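Local coordinates for protein DNA primase (Aquifex aeolicus, PDB 2AU3) that probably synthesises the short RNA primers that DNA polymerase extends during DNA replication, as a zinc-binding primase of the DnaG family, at residues Arg133-Phe143 against Phe254-Glu262. Sequence-based numbering, arbitrary orientation.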
loop_
_atom_site.group_PDB
_atom_site.type_symbol
_atom_site.label_atom_id
_atom_site.label_comp_id
_atom_site.label_asym_id
_atom_site.label_seq_id
_atom_site.Cartn_x
_atom_site.Cartn_y
_atom_site.Cartn_z
ATOM N N ARG A 133 -7.135 16.291 7.175
ATOM C CA ARG A 133 -7.705 15.565 6.035
ATOM C C ARG A 133 -8.446 14.269 6.419
ATOM O O ARG A 133 -8.847 13.503 5.543
ATOM C CB ARG A 133 -6.601 15.248 5.016
ATOM C CG ARG A 133 -5.948 16.506 4.404
ATOM C CD ARG A 133 -6.603 16.993 3.112
ATOM N NE ARG A 133 -6.432 16.023 2.022
ATOM C CZ ARG A 133 -7.406 15.620 1.202
ATOM N NH1 ARG A 133 -8.649 16.105 1.334
ATOM N NH2 ARG A 133 -7.136 14.739 0.237
ATOM N N GLY A 134 -8.613 14.015 7.713
ATOM C CA GLY A 134 -9.361 12.847 8.148
ATOM C C GLY A 134 -8.565 11.550 8.263
ATOM O O GLY A 134 -9.148 10.466 8.411
ATOM N N ILE A 135 -7.239 11.639 8.205
ATOM C CA ILE A 135 -6.404 10.450 8.451
ATOM C C ILE A 135 -6.111 10.283 9.934
ATOM O O ILE A 135 -5.616 11.191 10.601
ATOM C CB ILE A 135 -5.138 10.445 7.590
ATOM C CG1 ILE A 135 -5.565 10.386 6.101
ATOM C CG2 ILE A 135 -4.247 9.200 7.930
ATOM C CD1 ILE A 135 -4.577 10.947 5.142
ATOM N N ASP A 136 -6.460 9.125 10.462
ATOM C CA ASP A 136 -6.248 8.861 11.876
ATOM C C ASP A 136 -4.741 8.725 12.173
ATOM O O ASP A 136 -4.025 8.048 11.434
ATOM C CB ASP A 136 -6.968 7.577 12.271
ATOM C CG ASP A 136 -7.095 7.432 13.766
ATOM O OD1 ASP A 136 -8.175 7.735 14.325
ATOM O OD2 ASP A 136 -6.148 7.066 14.475
ATOM N N PRO A 137 -4.271 9.339 13.261
ATOM C CA PRO A 137 -2.859 9.221 13.663
ATOM C C PRO A 137 -2.414 7.770 13.789
ATOM O O PRO A 137 -1.293 7.461 13.448
ATOM C CB PRO A 137 -2.832 9.925 15.030
ATOM C CG PRO A 137 -3.932 10.900 14.931
ATOM C CD PRO A 137 -5.028 10.212 14.182
ATOM N N LYS A 138 -3.299 6.873 14.209
ATOM C CA LYS A 138 -2.914 5.456 14.281
ATOM C C LYS A 138 -2.617 4.910 12.889
ATOM O O LYS A 138 -1.661 4.150 12.717
ATOM C CB LYS A 138 -3.997 4.602 14.933
ATOM C CG LYS A 138 -4.349 5.017 16.385
ATOM C CD LYS A 138 -5.349 4.023 17.011
ATOM C CE LYS A 138 -6.815 4.373 16.701
ATOM N NZ LYS A 138 -7.142 5.856 16.761
ATOM N N VAL A 139 -3.434 5.302 11.906
ATOM C CA VAL A 139 -3.219 4.893 10.495
ATOM C C VAL A 139 -1.979 5.577 9.937
ATOM O O VAL A 139 -1.196 4.946 9.246
ATOM C CB VAL A 139 -4.444 5.210 9.599
ATOM C CG1 VAL A 139 -4.112 5.057 8.081
ATOM C CG2 VAL A 139 -5.607 4.329 9.978
ATOM N N ALA A 140 -1.781 6.872 10.249
ATOM C CA ALA A 140 -0.600 7.590 9.765
ATOM C C ALA A 140 0.682 6.848 10.187
ATOM O O ALA A 140 1.616 6.709 9.389
ATOM C CB ALA A 140 -0.591 9.060 10.283
ATOM N N ARG A 141 0.706 6.361 11.430
ATOM C CA ARG A 141 1.827 5.590 11.955
ATOM C C ARG A 141 1.962 4.181 11.373
ATOM O O ARG A 141 3.083 3.743 11.059
ATOM C CB ARG A 141 1.731 5.489 13.463
ATOM C CG ARG A 141 2.002 6.826 14.153
ATOM C CD ARG A 141 2.059 6.725 15.655
ATOM N NE ARG A 141 0.799 6.275 16.242
ATOM C CZ ARG A 141 -0.087 7.068 16.861
ATOM N NH1 ARG A 141 0.120 8.386 16.957
ATOM N NH2 ARG A 141 -1.192 6.538 17.366
ATOM N N LYS A 142 0.828 3.478 11.235
ATOM C CA LYS A 142 0.834 2.156 10.607
ATOM C C LYS A 142 1.433 2.187 9.213
ATOM O O LYS A 142 2.206 1.282 8.839
ATOM C CB LYS A 142 -0.571 1.565 10.521
ATOM C CG LYS A 142 -0.598 0.182 9.850
ATOM C CD LYS A 142 -2.027 -0.332 9.801
ATOM C CE LYS A 142 -2.098 -1.723 9.197
ATOM N NZ LYS A 142 -1.286 -2.740 9.912
ATOM N N PHE A 143 1.028 3.199 8.444
ATOM C CA PHE A 143 1.428 3.343 7.051
ATOM C C PHE A 143 2.735 4.118 6.864
ATOM O O PHE A 143 3.178 4.314 5.732
ATOM C CB PHE A 143 0.306 3.977 6.214
ATOM C CG PHE A 143 -0.757 2.991 5.801
ATOM C CD1 PHE A 143 -0.705 2.355 4.548
ATOM C CD2 PHE A 143 -1.755 2.645 6.670
ATOM C CE1 PHE A 143 -1.692 1.413 4.170
ATOM C CE2 PHE A 143 -2.744 1.704 6.299
ATOM C CZ PHE A 143 -2.695 1.096 5.010
ATOM N N PHE A 254 -5.208 8.415 -0.647
ATOM C CA PHE A 254 -5.965 9.179 0.342
ATOM C C PHE A 254 -7.288 8.467 0.618
ATOM O O PHE A 254 -7.673 8.334 1.748
ATOM C CB PHE A 254 -6.193 10.643 -0.118
ATOM C CG PHE A 254 -7.160 11.403 0.729
ATOM C CD1 PHE A 254 -6.790 11.876 1.984
ATOM C CD2 PHE A 254 -8.462 11.641 0.273
ATOM C CE1 PHE A 254 -7.689 12.571 2.774
ATOM C CE2 PHE A 254 -9.376 12.333 1.059
ATOM C CZ PHE A 254 -8.995 12.800 2.310
ATOM N N ASP A 255 -7.961 7.971 -0.411
ATOM C CA ASP A 255 -9.197 7.199 -0.171
ATOM C C ASP A 255 -8.895 5.969 0.667
ATOM O O ASP A 255 -9.707 5.562 1.471
ATOM C CB ASP A 255 -9.830 6.731 -1.488
ATOM C CG ASP A 255 -9.808 7.794 -2.562
ATOM O OD1 ASP A 255 -10.666 8.693 -2.510
ATOM O OD2 ASP A 255 -8.969 7.799 -3.505
ATOM N N LEU A 256 -7.741 5.341 0.430
ATOM C CA LEU A 256 -7.436 4.124 1.140
ATOM C C LEU A 256 -7.175 4.459 2.611
ATOM O O LEU A 256 -7.686 3.791 3.512
ATOM C CB LEU A 256 -6.200 3.407 0.538
ATOM C CG LEU A 256 -5.860 2.028 1.146
ATOM C CD1 LEU A 256 -5.281 1.127 0.047
ATOM C CD2 LEU A 256 -4.877 2.093 2.330
ATOM N N LEU A 257 -6.369 5.504 2.839
ATOM C CA LEU A 257 -5.989 5.879 4.188
ATOM C C LEU A 257 -7.211 6.255 5.004
ATOM O O LEU A 257 -7.275 5.949 6.199
ATOM C CB LEU A 257 -4.998 7.021 4.155
ATOM C CG LEU A 257 -3.661 6.616 3.552
ATOM C CD1 LEU A 257 -2.750 7.813 3.481
ATOM C CD2 LEU A 257 -3.071 5.515 4.413
ATOM N N ARG A 258 -8.188 6.880 4.343
ATOM C CA ARG A 258 -9.452 7.247 4.963
ATOM C C ARG A 258 -10.280 6.037 5.344
ATOM O O ARG A 258 -10.790 5.977 6.450
ATOM C CB ARG A 258 -10.283 8.137 4.028
ATOM C CG ARG A 258 -9.827 9.582 4.008
ATOM C CD ARG A 258 -10.080 10.324 5.319
ATOM N NE ARG A 258 -11.490 10.673 5.422
ATOM C CZ ARG A 258 -12.285 10.344 6.433
ATOM N NH1 ARG A 258 -11.834 9.664 7.466
ATOM N NH2 ARG A 258 -13.543 10.706 6.412
ATOM N N LEU A 259 -10.460 5.096 4.415
ATOM C CA LEU A 259 -11.223 3.873 4.738
ATOM C C LEU A 259 -10.566 3.102 5.892
ATOM O O LEU A 259 -11.236 2.683 6.859
ATOM C CB LEU A 259 -11.397 2.999 3.479
ATOM C CG LEU A 259 -12.739 3.114 2.727
ATOM C CD1 LEU A 259 -12.931 4.499 2.116
ATOM C CD2 LEU A 259 -12.784 2.037 1.622
ATOM N N PHE A 260 -9.234 2.976 5.839
ATOM C CA PHE A 260 -8.470 2.339 6.937
ATOM C C PHE A 260 -8.648 3.113 8.263
ATOM O O PHE A 260 -8.747 2.502 9.328
ATOM C CB PHE A 260 -6.981 2.306 6.614
ATOM C CG PHE A 260 -6.428 0.946 6.470
ATOM C CD1 PHE A 260 -6.421 0.328 5.227
ATOM C CD2 PHE A 260 -5.928 0.271 7.562
ATOM C CE1 PHE A 260 -5.916 -0.952 5.104
ATOM C CE2 PHE A 260 -5.412 -1.000 7.434
ATOM C CZ PHE A 260 -5.405 -1.601 6.196
ATOM N N SER A 261 -8.674 4.437 8.193
ATOM C CA SER A 261 -8.979 5.275 9.364
ATOM C C SER A 261 -10.334 4.946 9.961
ATOM O O SER A 261 -10.562 5.136 11.157
ATOM C CB SER A 261 -8.902 6.763 9.003
ATOM O OG SER A 261 -7.565 7.142 8.678
ATOM N N GLU A 262 -11.244 4.440 9.140
ATOM C CA GLU A 262 -12.589 4.161 9.612
ATOM C C GLU A 262 -12.774 2.671 9.888
ATOM O O GLU A 262 -13.896 2.203 10.064
ATOM C CB GLU A 262 -13.614 4.655 8.577
ATOM C CG GLU A 262 -13.531 6.151 8.254
ATOM C CD GLU A 262 -13.883 7.061 9.430
ATOM O OE1 GLU A 262 -14.499 6.574 10.394
ATOM O OE2 GLU A 262 -13.528 8.274 9.390
#
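Ser261 OG is gripped from two sides: it accepts the backbone N-H of Asp136 (N to OG 2.9 Å, nearly straight at 175°) and donates to Leu257 O one helical turn back. With OG anti to the carbonyl carbon and beside the backbone N, the hydroxyl can serve both partners. Asp136 itself N-caps helix 137-142, its OD2 taking Lys138 N. Arg258 NH1 gives Gly134 O a weak, bent bond and is salt-bridged to Glu262 OE2, while Arg258 NE pairs with Asp330 of helix 329-336. Beyond it the Arg133 guanidinium lies flat over Phe254, planes 15° apart and CZ 3.6 Å from the ring centroid, a cation-pi stack; Arg258 CG covers the opposite ring face. An alanine in place of Phe254 would probably leave the Arg133 guanidinium without its platform and free to swing. At the other end, Phe143 presents its edge to the face of Phe260 (planes at 81°), while Leu257 CD2 makes a CH-pi contact 3.9 Å from the Phe143 ring centroid. Val139 CG1 meets Leu257 CD2 at 3.8 Å. This is packing within the RNA polymerase core of a DnaG primase, where its N-terminal part meets a helix of the Toprim fold.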